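Local structure of putative nitrite reductase NADPH (Small subunit) oxidoreductase protein (Vibrio parahaemolyticus RIMD 2210633, 3C0D) at residues Phe33-Ser38 against Phe78-Gly83. The protein probably serves as the small subunit of an NAD(P)H-dependent nitrite reductase in nitrate assimilation, with a Rieske-like domain. Residues are numbered along the deposited sequence; the frame is centred on the assembly and turned at random.
Sequences FYIPDS and FSLKSG
Leu80 sets both its methyl groups against Phe33 and Ile35. CD2 of Leu80 lies 3.6 Å from CD2 of Phe33, approaching the ring obliquely, and the two side chains run at about a right angle to each other. The other branch, CD1 of Leu80, sits 4.0 Å from CD1 of Ile35 and also touches CB of Phe33. Leu80 has CG anti to the carbonyl carbon, beside the backbone N (chi1 -66°); from there chi2 of -176° puts CD1 anti to CA, on the side of Ile35, and turns CD2 to the Phe33 ring. Ile35 meets it with CD1, the end of its longer branch. All three residues are buried, and the contact is purely apolar. It joins the two sheets of the Rieske-like domain: Phe33 and Ile35 come from the C-terminal end of strand 28-35 in the larger antiparallel sheet, Leu80 from the turn just after strand 77-79 in the three-stranded one. Val69 of strand 67-70 touches both Phe33 and Leu80. Within the turn, Ser79 OG and Ser82 OG share a hydrogen bond (3.1 Å), in which either may be the donor, and Ser79 OG accepts a weak one from Lys81 N. A weak backbone hydrogen bond runs from Gly83 N to Ser79 O.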
ATOM      1  N   PHE A  33       2.036   2.941  -2.563  1.00 30.69           N
ATOM      2  CA  PHE A  33       3.438   2.672  -2.836  1.00 33.06           C
ATOM      3  C   PHE A  33       3.624   2.476  -4.332  1.00 34.01           C
ATOM      4  O   PHE A  33       3.196   1.463  -4.894  1.00 35.10           O
ATOM      5  CB  PHE A  33       3.891   1.410  -2.102  1.00 31.42           C
ATOM      6  CG  PHE A  33       4.152   1.611  -0.641  1.00 31.91           C
ATOM      7  CD1 PHE A  33       5.328   2.230  -0.208  1.00 33.46           C
ATOM      8  CD2 PHE A  33       3.261   1.110   0.317  1.00 33.94           C
ATOM      9  CE1 PHE A  33       5.626   2.344   1.171  1.00 32.12           C
ATOM     10  CE2 PHE A  33       3.541   1.214   1.703  1.00 32.22           C
ATOM     11  CZ  PHE A  33       4.728   1.831   2.121  1.00 32.87           C
ATOM     12  N   TYR A  34       4.268   3.445  -4.972  1.00 34.13           N
ATOM     13  CA  TYR A  34       4.512   3.374  -6.408  1.00 35.16           C
ATOM     14  C   TYR A  34       5.806   2.621  -6.726  1.00 34.78           C
ATOM     15  O   TYR A  34       6.889   3.068  -6.361  1.00 35.40           O
ATOM     16  CB  TYR A  34       4.564   4.795  -6.985  1.00 35.18           C
ATOM     17  CG  TYR A  34       5.112   4.893  -8.387  1.00 34.46           C
ATOM     18  CD1 TYR A  34       4.670   4.034  -9.392  1.00 33.78           C
ATOM     19  CD2 TYR A  34       6.037   5.878  -8.722  1.00 35.42           C
ATOM     20  CE1 TYR A  34       5.138   4.156 -10.713  1.00 35.88           C
ATOM     21  CE2 TYR A  34       6.507   6.016 -10.042  1.00 36.49           C
ATOM     22  CZ  TYR A  34       6.047   5.152 -11.032  1.00 35.79           C
ATOM     23  OH  TYR A  34       6.451   5.313 -12.343  1.00 36.51           O
ATOM     24  N   ILE A  35       5.681   1.478  -7.393  1.00 34.76           N
ATOM     25  CA  ILE A  35       6.844   0.678  -7.779  1.00 38.11           C
ATOM     26  C   ILE A  35       6.979   0.790  -9.295  1.00 41.16           C
ATOM     27  O   ILE A  35       6.182   0.205 -10.027  1.00 40.26           O
ATOM     28  CB  ILE A  35       6.663  -0.825  -7.442  1.00 37.34           C
ATOM     29  CG1 ILE A  35       6.163  -0.996  -6.005  1.00 35.47           C
ATOM     30  CG2 ILE A  35       7.975  -1.547  -7.602  1.00 34.62           C
ATOM     31  CD1 ILE A  35       7.122  -0.444  -4.954  1.00 35.06           C
ATOM     32  N   PRO A  36       7.993   1.535  -9.786  1.00 44.57           N
ATOM     33  CA  PRO A  36       8.217   1.720 -11.231  1.00 45.72           C
ATOM     34  C   PRO A  36       7.943   0.498 -12.117  1.00 47.30           C
ATOM     35  O   PRO A  36       7.135   0.569 -13.050  1.00 47.27           O
ATOM     36  CB  PRO A  36       9.673   2.162 -11.298  1.00 44.26           C
ATOM     37  CG  PRO A  36       9.822   2.964 -10.045  1.00 44.54           C
ATOM     38  CD  PRO A  36       9.108   2.116  -9.010  1.00 43.45           C
ATOM     39  N   ASP A  37       8.588  -0.624 -11.820  1.00 48.81           N
ATOM     40  CA  ASP A  37       8.395  -1.824 -12.632  1.00 53.37           C
ATOM     41  C   ASP A  37       7.004  -2.481 -12.489  1.00 52.95           C
ATOM     42  O   ASP A  37       6.514  -3.115 -13.427  1.00 51.89           O
ATOM     43  CB  ASP A  37       9.479  -2.871 -12.305  1.00 57.08           C
ATOM     44  CG  ASP A  37      10.750  -2.255 -11.712  1.00 61.13           C
ATOM     45  OD1 ASP A  37      10.688  -1.725 -10.569  1.00 65.14           O
ATOM     46  OD2 ASP A  37      11.808  -2.302 -12.383  1.00 60.23           O
ATOM     47  N   SER A  38       6.372  -2.304 -11.326  1.00 51.90           N
ATOM     48  CA  SER A  38       5.081  -2.924 -11.015  1.00 50.76           C
ATOM     49  C   SER A  38       3.794  -2.104 -11.097  1.00 50.25           C
ATOM     50  O   SER A  38       2.740  -2.638 -11.413  1.00 50.31           O
ATOM     51  CB  SER A  38       5.140  -3.532  -9.612  1.00 50.95           C
ATOM     52  OG  SER A  38       6.127  -4.534  -9.515  1.00 51.64           O
ATOM     53  N   PHE A  78       5.729  -6.697   5.490  1.00 42.98           N
ATOM     54  CA  PHE A  78       4.407  -6.930   4.923  1.00 43.13           C
ATOM     55  C   PHE A  78       4.414  -6.868   3.399  1.00 44.04           C
ATOM     56  O   PHE A  78       4.793  -5.848   2.833  1.00 45.40           O
ATOM     57  CB  PHE A  78       3.437  -5.875   5.435  1.00 41.92           C
ATOM     58  CG  PHE A  78       3.148  -5.968   6.901  1.00 40.26           C
ATOM     59  CD1 PHE A  78       2.105  -6.763   7.365  1.00 39.20           C
ATOM     60  CD2 PHE A  78       3.869  -5.203   7.816  1.00 38.74           C
ATOM     61  CE1 PHE A  78       1.773  -6.790   8.727  1.00 39.13           C
ATOM     62  CE2 PHE A  78       3.547  -5.223   9.174  1.00 37.75           C
ATOM     63  CZ  PHE A  78       2.494  -6.017   9.628  1.00 38.12           C
ATOM     64  N   SER A  79       3.981  -7.945   2.744  1.00 43.69           N
ATOM     65  CA  SER A  79       3.910  -7.997   1.282  1.00 43.53           C
ATOM     66  C   SER A  79       2.991  -6.939   0.668  1.00 44.92           C
ATOM     67  O   SER A  79       1.802  -6.917   0.976  1.00 46.70           O
ATOM     68  CB  SER A  79       3.383  -9.346   0.831  1.00 42.23           C
ATOM     69  OG  SER A  79       2.815  -9.214  -0.463  1.00 44.04           O
ATOM     70  N   LEU A  80       3.517  -6.102  -0.226  1.00 45.96           N
ATOM     71  CA  LEU A  80       2.702  -5.064  -0.872  1.00 47.73           C
ATOM     72  C   LEU A  80       1.578  -5.620  -1.750  1.00 49.58           C
ATOM     73  O   LEU A  80       0.562  -4.947  -1.975  1.00 50.70           O
ATOM     74  CB  LEU A  80       3.574  -4.128  -1.725  1.00 44.82           C
ATOM     75  CG  LEU A  80       4.603  -3.249  -1.005  1.00 44.06           C
ATOM     76  CD1 LEU A  80       5.274  -2.335  -2.013  1.00 43.84           C
ATOM     77  CD2 LEU A  80       3.928  -2.428   0.088  1.00 42.26           C
ATOM     78  N   LYS A  81       1.753  -6.837  -2.251  1.00 51.73           N
ATOM     79  CA  LYS A  81       0.729  -7.422  -3.101  1.00 53.59           C
ATOM     80  C   LYS A  81      -0.431  -8.038  -2.330  1.00 53.37           C
ATOM     81  O   LYS A  81      -1.590  -7.669  -2.535  1.00 53.60           O
ATOM     82  CB  LYS A  81       1.329  -8.479  -4.030  1.00 54.39           C
ATOM     83  CG  LYS A  81       0.271  -9.102  -4.930  1.00 57.53           C
ATOM     84  CD  LYS A  81      -0.515  -8.002  -5.663  1.00 60.91           C
ATOM     85  CE  LYS A  81      -1.858  -8.498  -6.205  1.00 60.91           C
ATOM     86  NZ  LYS A  81      -2.686  -7.381  -6.763  1.00 59.16           N
ATOM     87  N   SER A  82      -0.117  -8.983  -1.451  1.00 53.05           N
ATOM     88  CA  SER A  82      -1.143  -9.667  -0.682  1.00 53.04           C
ATOM     89  C   SER A  82      -1.415  -9.018   0.660  1.00 53.26           C
ATOM     90  O   SER A  82      -2.553  -9.004   1.120  1.00 54.72           O
ATOM     91  CB  SER A  82      -0.763 -11.137  -0.487  1.00 52.20           C
ATOM     92  OG  SER A  82       0.556 -11.266   0.014  1.00 53.06           O
ATOM     93  N   GLY A  83      -0.377  -8.476   1.284  1.00 52.65           N
ATOM     94  CA  GLY A  83      -0.548  -7.834   2.573  1.00 52.15           C
ATOM     95  C   GLY A  83      -0.054  -8.706   3.708  1.00 52.44           C
ATOM     96  O   GLY A  83       0.114  -8.248   4.839  1.00 52.46           O
TER